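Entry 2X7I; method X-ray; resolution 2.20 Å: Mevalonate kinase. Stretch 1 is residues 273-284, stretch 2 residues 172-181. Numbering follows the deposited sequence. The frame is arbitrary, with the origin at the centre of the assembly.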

# COMPACT_ATOMS: atom_id res chain seq x y z
N GLY A 273 2.76 12.39 2.37
CA GLY A 273 4.12 11.90 2.21
C GLY A 273 4.39 10.58 2.91
O GLY A 273 5.51 10.35 3.39
N GLY A 274 3.37 9.71 2.95
CA GLY A 274 3.55 8.34 3.40
C GLY A 274 4.68 7.67 2.63
O GLY A 274 5.55 7.01 3.21
N SER A 275 4.65 7.83 1.31
CA SER A 275 5.76 7.43 0.46
C SER A 275 6.22 8.61 -0.39
O SER A 275 5.45 9.56 -0.62
CB SER A 275 5.35 6.27 -0.46
OG SER A 275 4.96 5.14 0.30
N MET A 276 7.47 8.55 -0.82
CA MET A 276 7.93 9.35 -1.95
C MET A 276 7.98 8.38 -3.11
O MET A 276 8.49 7.27 -2.96
CB MET A 276 9.32 9.95 -1.70
CG MET A 276 9.72 11.00 -2.73
SD MET A 276 11.25 11.89 -2.34
CE MET A 276 12.42 10.82 -3.14
N LEU A 277 7.43 8.79 -4.24
CA LEU A 277 7.40 7.97 -5.45
C LEU A 277 8.28 8.62 -6.52
O LEU A 277 8.04 9.77 -6.90
CB LEU A 277 5.96 7.82 -5.96
CG LEU A 277 4.88 7.49 -4.91
CD1 LEU A 277 3.49 7.56 -5.51
CD2 LEU A 277 5.13 6.13 -4.30
N LEU A 278 9.29 7.89 -7.00
CA LEU A 278 10.17 8.39 -8.07
C LEU A 278 10.08 7.48 -9.29
O LEU A 278 10.09 6.26 -9.15
CB LEU A 278 11.63 8.47 -7.61
CG LEU A 278 11.91 9.33 -6.36
CD1 LEU A 278 13.35 9.17 -5.87
CD2 LEU A 278 11.59 10.78 -6.64
N LEU A 279 10.00 8.08 -10.47
CA LEU A 279 9.83 7.33 -11.70
C LEU A 279 11.17 7.21 -12.43
O LEU A 279 11.88 8.19 -12.62
CB LEU A 279 8.79 7.99 -12.60
CG LEU A 279 7.35 8.03 -12.08
CD1 LEU A 279 6.40 8.47 -13.19
CD2 LEU A 279 6.90 6.68 -11.52
N ALA A 280 11.50 5.98 -12.82
CA ALA A 280 12.74 5.69 -13.55
C ALA A 280 12.37 4.89 -14.78
O ALA A 280 11.39 4.14 -14.76
CB ALA A 280 13.68 4.90 -12.68
N LYS A 281 13.16 5.04 -15.84
CA LYS A 281 12.89 4.40 -17.12
C LYS A 281 13.25 2.91 -17.12
O LYS A 281 12.59 2.12 -17.80
CB LYS A 281 13.65 5.10 -18.25
CG LYS A 281 13.26 6.56 -18.44
CD LYS A 281 14.08 7.23 -19.56
CE LYS A 281 13.42 8.52 -20.06
NZ LYS A 281 14.08 9.02 -21.32
N ASP A 282 14.29 2.53 -16.37
CA ASP A 282 14.79 1.15 -16.39
C ASP A 282 15.29 0.71 -15.03
O ASP A 282 15.42 1.53 -14.11
CB ASP A 282 15.88 0.98 -17.47
CG ASP A 282 17.12 1.84 -17.21
OD1 ASP A 282 17.43 2.17 -16.05
OD2 ASP A 282 17.82 2.17 -18.20
N LEU A 283 15.55 -0.59 -14.90
CA LEU A 283 15.87 -1.18 -13.60
C LEU A 283 17.22 -0.70 -13.04
O LEU A 283 17.30 -0.36 -11.86
CB LEU A 283 15.81 -2.71 -13.63
CG LEU A 283 15.98 -3.43 -12.28
CD1 LEU A 283 14.92 -2.95 -11.28
CD2 LEU A 283 15.93 -4.95 -12.45
N PRO A 284 18.27 -0.66 -13.89
CA PRO A 284 19.55 -0.14 -13.40
C PRO A 284 19.48 1.27 -12.79
O PRO A 284 20.14 1.52 -11.78
CB PRO A 284 20.43 -0.14 -14.66
CG PRO A 284 19.89 -1.26 -15.48
CD PRO A 284 18.40 -1.24 -15.24
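Stretch 2, residues 172-181: LDGYMVVIDT

Stretch 2 runs as a β-strand from Tyr-175 to Asp-180, antiparallel to the strand of stretch 1 that reaches Ala-280. The two axes approach to 4.4 Å and cross at 155°. In the register, Met-276 faces Ile-179, Leu-277 Val-178, Leu-278 Val-177, Leu-279 Met-176 and Ala-280 Tyr-175, with CA atoms 4.5 to 5.1 Å apart.

Every second pair is closed by two backbone hydrogen bonds. Tyr-175 N donates to Ala-280 O and Ala-280 N to Tyr-175 O, both at 2.8 Å. Val-177 N lies 2.7 Å from Leu-278 O, and Leu-278 N 2.8 Å from Val-177 O; Ile-179 N to Met-276 O (2.7 Å) and Met-276 N to Ile-179 O (2.8 Å) complete the ladder. The pairs between them lack such bonds, but their CA atoms lean on carbonyls, as Met-176 CA does on Leu-278 O at 3.2 Å. Beyond the strand, where the direct ladder has ended, one water donates to both Asp-173 O (3.0 Å) and Lys-281 O (3.3 Å).

The alternation sorts the side chains. Tyr-175, Val-177 and Ile-179 share one face with Met-276, Leu-278 and Ala-280. There Ile-179 CD1 meets two neighbours, Met-276 CE at a tight 3.1 Å and Leu-278 CD1 at 3.4 Å, so it bridges its register partner and a residue two positions along. Met-176 and Val-178 take the other face with Leu-277 and Leu-279: Met-176 CB packs 3.9 Å from Leu-279 CD2, its SD reaches to 4.0 Å from Leu-277 CB, and Val-178 CG2 sits 4.0 Å from Leu-277 CD2.

Tyr-175 has the largest area covered by the opposing stretch. Opposite small Ala-280, its ring extends the contact past the strand to the helix start, where Leu-283 CB lies over the ring face, 4.2 Å from the centroid of Tyr-175.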

# COMPACT_ATOMS: atom_id res chain seq x y z
N LEU A 172 2.70 -0.15 -17.56
CA LEU A 172 3.49 1.01 -17.94
C LEU A 172 4.93 0.54 -18.08
O LEU A 172 5.44 -0.19 -17.22
CB LEU A 172 3.37 2.12 -16.90
CG LEU A 172 1.94 2.68 -16.72
CD1 LEU A 172 1.79 3.54 -15.47
CD2 LEU A 172 1.55 3.47 -17.95
N ASP A 173 5.56 0.94 -19.18
CA ASP A 173 6.94 0.58 -19.47
C ASP A 173 7.89 1.44 -18.63
O ASP A 173 8.44 2.44 -19.11
CB ASP A 173 7.20 0.74 -20.97
CG ASP A 173 8.60 0.32 -21.39
OD1 ASP A 173 9.00 0.67 -22.52
OD2 ASP A 173 9.31 -0.35 -20.60
N GLY A 174 8.07 1.05 -17.38
CA GLY A 174 8.92 1.81 -16.47
C GLY A 174 8.90 1.29 -15.05
O GLY A 174 8.30 0.27 -14.74
N TYR A 175 9.60 2.03 -14.18
CA TYR A 175 9.79 1.63 -12.80
C TYR A 175 9.49 2.79 -11.88
O TYR A 175 9.62 3.96 -12.26
CB TYR A 175 11.23 1.16 -12.58
CG TYR A 175 11.54 -0.15 -13.27
CD1 TYR A 175 11.72 -0.20 -14.66
CD2 TYR A 175 11.63 -1.33 -12.55
CE1 TYR A 175 11.98 -1.41 -15.30
CE2 TYR A 175 11.90 -2.53 -13.18
CZ TYR A 175 12.08 -2.57 -14.56
OH TYR A 175 12.35 -3.76 -15.18
N MET A 176 9.08 2.45 -10.67
CA MET A 176 8.77 3.43 -9.65
C MET A 176 9.53 3.03 -8.39
O MET A 176 9.36 1.91 -7.89
CB MET A 176 7.27 3.47 -9.39
CG MET A 176 6.85 4.40 -8.26
SD MET A 176 5.07 4.58 -8.10
CE MET A 176 4.54 2.93 -7.63
N VAL A 177 10.39 3.92 -7.91
CA VAL A 177 11.04 3.74 -6.61
C VAL A 177 10.14 4.32 -5.53
O VAL A 177 9.73 5.48 -5.61
CB VAL A 177 12.42 4.44 -6.54
CG1 VAL A 177 13.03 4.27 -5.15
CG2 VAL A 177 13.34 3.90 -7.60
N VAL A 178 9.82 3.51 -4.53
CA VAL A 178 8.99 3.92 -3.42
C VAL A 178 9.90 4.13 -2.22
O VAL A 178 10.63 3.23 -1.83
CB VAL A 178 7.93 2.84 -3.12
CG1 VAL A 178 7.11 3.20 -1.89
CG2 VAL A 178 7.03 2.64 -4.34
N ILE A 179 9.87 5.33 -1.66
CA ILE A 179 10.73 5.68 -0.53
C ILE A 179 9.91 6.00 0.72
O ILE A 179 8.95 6.76 0.66
CB ILE A 179 11.60 6.91 -0.86
CG1 ILE A 179 12.53 6.60 -2.04
CG2 ILE A 179 12.40 7.33 0.37
CD1 ILE A 179 13.04 7.84 -2.76
N ASP A 180 10.30 5.40 1.84
CA ASP A 180 9.74 5.68 3.16
C ASP A 180 10.77 6.51 3.92
O ASP A 180 11.92 6.11 4.04
CB ASP A 180 9.46 4.34 3.87
CG ASP A 180 9.10 4.49 5.35
OD1 ASP A 180 9.06 3.46 6.06
OD2 ASP A 180 8.86 5.62 5.82
N THR A 181 10.37 7.67 4.42
CA THR A 181 11.29 8.57 5.13
C THR A 181 11.45 8.22 6.62
O THR A 181 12.28 8.82 7.30
CB THR A 181 10.87 10.05 5.01
OG1 THR A 181 9.66 10.28 5.75
CG2 THR A 181 10.65 10.43 3.54
O HOH W 1 10.92 3.97 -19.93